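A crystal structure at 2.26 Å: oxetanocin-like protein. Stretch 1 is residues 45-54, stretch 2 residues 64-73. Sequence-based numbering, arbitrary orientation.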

# COMPACT_ATOMS: atom_id res chain seq x y z
N VAL A 45 -5.21 -10.93 19.75
CA VAL A 45 -4.94 -12.10 20.61
C VAL A 45 -5.14 -11.72 22.13
O VAL A 45 -5.79 -12.46 22.87
CB VAL A 45 -3.52 -12.72 20.36
CG1 VAL A 45 -3.19 -13.79 21.40
CG2 VAL A 45 -3.45 -13.33 18.98
N ALA A 46 -4.55 -10.57 22.54
CA ALA A 46 -4.73 -10.02 23.88
C ALA A 46 -6.19 -9.76 24.14
O ALA A 46 -6.73 -10.22 25.18
CB ALA A 46 -3.91 -8.76 24.09
N PHE A 47 -6.86 -9.10 23.17
CA PHE A 47 -8.29 -8.88 23.27
C PHE A 47 -9.11 -10.18 23.44
O PHE A 47 -10.06 -10.23 24.23
CB PHE A 47 -8.84 -8.05 22.09
CG PHE A 47 -10.30 -7.83 22.16
CD1 PHE A 47 -10.83 -6.85 22.95
CD2 PHE A 47 -11.18 -8.66 21.49
CE1 PHE A 47 -12.23 -6.67 23.04
CE2 PHE A 47 -12.55 -8.46 21.57
CZ PHE A 47 -13.07 -7.45 22.34
N ILE A 48 -8.82 -11.18 22.62
CA ILE A 48 -9.60 -12.40 22.62
C ILE A 48 -9.35 -13.13 23.93
O ILE A 48 -10.27 -13.70 24.52
CB ILE A 48 -9.25 -13.32 21.42
CG1 ILE A 48 -9.75 -12.72 20.11
CG2 ILE A 48 -9.83 -14.76 21.63
CD1 ILE A 48 -9.12 -13.31 18.90
N THR A 49 -8.09 -13.12 24.38
CA THR A 49 -7.70 -13.74 25.66
C THR A 49 -8.54 -13.19 26.84
O THR A 49 -9.06 -13.96 27.65
CB THR A 49 -6.16 -13.55 25.94
OG1 THR A 49 -5.39 -14.22 24.94
CG2 THR A 49 -5.78 -14.07 27.32
N LEU A 50 -8.65 -11.86 26.91
CA LEU A 50 -9.50 -11.16 27.86
C LEU A 50 -10.95 -11.63 27.78
O LEU A 50 -11.54 -12.00 28.78
CB LEU A 50 -9.44 -9.67 27.59
CG LEU A 50 -10.24 -8.72 28.49
CD1 LEU A 50 -9.83 -8.89 29.94
CD2 LEU A 50 -9.98 -7.32 28.05
N LEU A 51 -11.50 -11.58 26.58
CA LEU A 51 -12.86 -12.04 26.31
C LEU A 51 -13.08 -13.51 26.74
O LEU A 51 -14.04 -13.83 27.44
CB LEU A 51 -13.17 -11.88 24.81
CG LEU A 51 -14.62 -11.52 24.51
CD1 LEU A 51 -14.92 -10.02 24.90
CD2 LEU A 51 -14.97 -11.79 23.03
N LEU A 52 -12.19 -14.41 26.33
CA LEU A 52 -12.32 -15.82 26.68
C LEU A 52 -12.15 -16.03 28.19
O LEU A 52 -12.94 -16.75 28.79
CB LEU A 52 -11.38 -16.71 25.87
CG LEU A 52 -11.48 -16.71 24.32
CD1 LEU A 52 -10.32 -17.47 23.73
CD2 LEU A 52 -12.73 -17.29 23.82
N ALA A 53 -11.13 -15.42 28.80
CA ALA A 53 -10.97 -15.44 30.25
C ALA A 53 -12.29 -15.10 30.95
O ALA A 53 -12.71 -15.81 31.87
CB ALA A 53 -9.87 -14.46 30.68
N GLU A 54 -12.98 -14.06 30.48
CA GLU A 54 -14.27 -13.68 31.09
C GLU A 54 -15.42 -14.66 30.86
O GLU A 54 -16.15 -14.97 31.80
CB GLU A 54 -14.64 -12.24 30.75
CG GLU A 54 -13.67 -11.25 31.45
CD GLU A 54 -13.46 -11.58 33.01
OE1 GLU A 54 -14.45 -11.32 33.77
OE2 GLU A 54 -12.33 -12.11 33.43
N ASP A 64 -5.81 -17.26 35.92
CA ASP A 64 -4.94 -16.16 36.28
C ASP A 64 -4.87 -15.17 35.08
O ASP A 64 -4.06 -15.32 34.18
CB ASP A 64 -3.57 -16.73 36.62
CG ASP A 64 -2.59 -15.69 37.09
OD1 ASP A 64 -2.90 -14.48 37.11
OD2 ASP A 64 -1.48 -16.09 37.45
N VAL A 65 -5.74 -14.17 35.11
CA VAL A 65 -5.92 -13.27 34.01
C VAL A 65 -4.71 -12.40 33.78
O VAL A 65 -4.33 -12.19 32.64
CB VAL A 65 -7.18 -12.43 34.19
CG1 VAL A 65 -7.34 -11.41 33.01
CG2 VAL A 65 -8.41 -13.35 34.28
N GLU A 66 -4.10 -11.93 34.87
CA GLU A 66 -2.88 -11.19 34.80
C GLU A 66 -1.84 -11.94 34.01
O GLU A 66 -1.30 -11.39 33.02
CB GLU A 66 -2.33 -10.91 36.19
CG GLU A 66 -1.07 -10.13 36.18
CD GLU A 66 -0.62 -9.67 37.52
OE1 GLU A 66 -1.44 -9.58 38.45
OE2 GLU A 66 0.57 -9.37 37.64
N LYS A 67 -1.55 -13.20 34.42
CA LYS A 67 -0.62 -14.03 33.66
C LYS A 67 -1.02 -14.26 32.18
O LYS A 67 -0.17 -14.22 31.31
CB LYS A 67 -0.42 -15.36 34.33
CG LYS A 67 0.50 -16.34 33.55
CD LYS A 67 0.56 -17.67 34.24
CE LYS A 67 1.59 -17.66 35.35
NZ LYS A 67 1.38 -18.85 36.24
N ALA A 68 -2.28 -14.52 31.92
CA ALA A 68 -2.74 -14.77 30.58
C ALA A 68 -2.58 -13.54 29.64
O ALA A 68 -2.21 -13.70 28.47
CB ALA A 68 -4.15 -15.29 30.59
N LEU A 69 -2.82 -12.34 30.16
CA LEU A 69 -2.61 -11.11 29.40
C LEU A 69 -1.13 -10.84 29.20
O LEU A 69 -0.73 -10.44 28.08
CB LEU A 69 -3.31 -9.91 30.04
CG LEU A 69 -4.81 -10.06 30.26
CD1 LEU A 69 -5.38 -8.83 31.04
CD2 LEU A 69 -5.53 -10.28 28.96
N LYS A 70 -0.29 -11.08 30.20
CA LYS A 70 1.15 -10.89 29.96
C LYS A 70 1.64 -11.83 28.84
O LYS A 70 2.42 -11.44 27.98
CB LYS A 70 1.99 -11.15 31.19
CG LYS A 70 1.89 -10.17 32.32
CD LYS A 70 2.79 -10.62 33.46
CE LYS A 70 2.71 -9.71 34.65
NZ LYS A 70 3.87 -9.92 35.62
N ILE A 71 1.15 -13.07 28.85
CA ILE A 71 1.57 -14.07 27.86
C ILE A 71 1.14 -13.66 26.45
O ILE A 71 1.91 -13.77 25.53
CB ILE A 71 1.00 -15.47 28.17
CG1 ILE A 71 1.62 -16.05 29.46
CG2 ILE A 71 1.19 -16.43 26.97
CD1 ILE A 71 0.85 -17.27 30.02
N ALA A 72 -0.10 -13.21 26.33
CA ALA A 72 -0.66 -12.76 25.07
C ALA A 72 0.16 -11.60 24.44
O ALA A 72 0.37 -11.57 23.24
CB ALA A 72 -2.07 -12.34 25.28
N ILE A 73 0.60 -10.68 25.30
CA ILE A 73 1.42 -9.55 24.94
C ILE A 73 2.80 -9.95 24.48
O ILE A 73 3.28 -9.44 23.45
CB ILE A 73 1.51 -8.52 26.08
CG1 ILE A 73 0.16 -7.85 26.26
CG2 ILE A 73 2.56 -7.41 25.76
CD1 ILE A 73 0.02 -7.17 27.61

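Two helices that pack closely without exchanging a single hydrogen bond must rely on van der Waals packing and the burial of apolar surface, and this pair from an oxetanocin-like protein is a compact example in which small residues lie where the backbones come closest. Residues 45-54 are helical throughout, within a longer helix, while stretch 2 enters its helix at V65. The helices run nearly antiparallel, at 161° between their N-to-C directions, and their axes approach to 8.8 Å. In this arrangement the start of stretch 1 lies against the end of stretch 2: the CA atoms of A46 and A72 are 5.0 Å apart, and those of A53 and V65 are 6.7 Å apart. Within each stretch, i to i+4 hydrogen bonds join the backbone, from T49 N to V45 O through E54 N to L50 O and from A68 N to D64 O through I73 N to L69 O, and no hydrogen bond crosses between the helices.

V45 opens the contact, with V45 CG1 4.3 Å from A72 CB. One residue later the helices come close enough for main chain to meet side chain: A46 CA lies 3.8 Å from A72 CB, an approach that alanine, with nothing beyond its CB, leaves room for. The carbonyl side of A46 also meets a leucine, A46 O lying 4.0 Å from L69 CD2.

F47 and I48 make no contact with stretch 2, and the helical repeat then brings T49 to the interface. The hydroxyl turns back to its own helix, where T49 OG1 donates to V45 O at 2.7 Å. That bond satisfies a polar group in a buried setting, and T49 OG1 also sits 3.8 Å from A72 CB in simple van der Waals contact. The methyl of T49 reaches the other helix as well, T49 CG2 lying 3.9 Å from A68 CB and 4.1 Å from L69 CD2.

L50 adds its flank to the same leucine, with L50 CB 4.2 Å from L69 CD2. The CA-to-CB bond of L69 points sideways, but the end of the side chain comes nearer, and its CD2 methyl thus touches A46, T49 and L50 across about one helical turn.

After L51 and L52, which stay clear, A53 CB meets V65 CG2 at 4.0 Å. E54 finishes the stretch with its carboxylate atom E54 OE2 4.2 Å from V65 CG2, a contact with a methyl rather than a polar pairing. Just before V65, D64 caps its helix: K67 N donates to D64 OD1 at 3.3 Å and 177°, a bond that spans the turn carrying V65. Altogether 378 Å² is buried, summed over both sides.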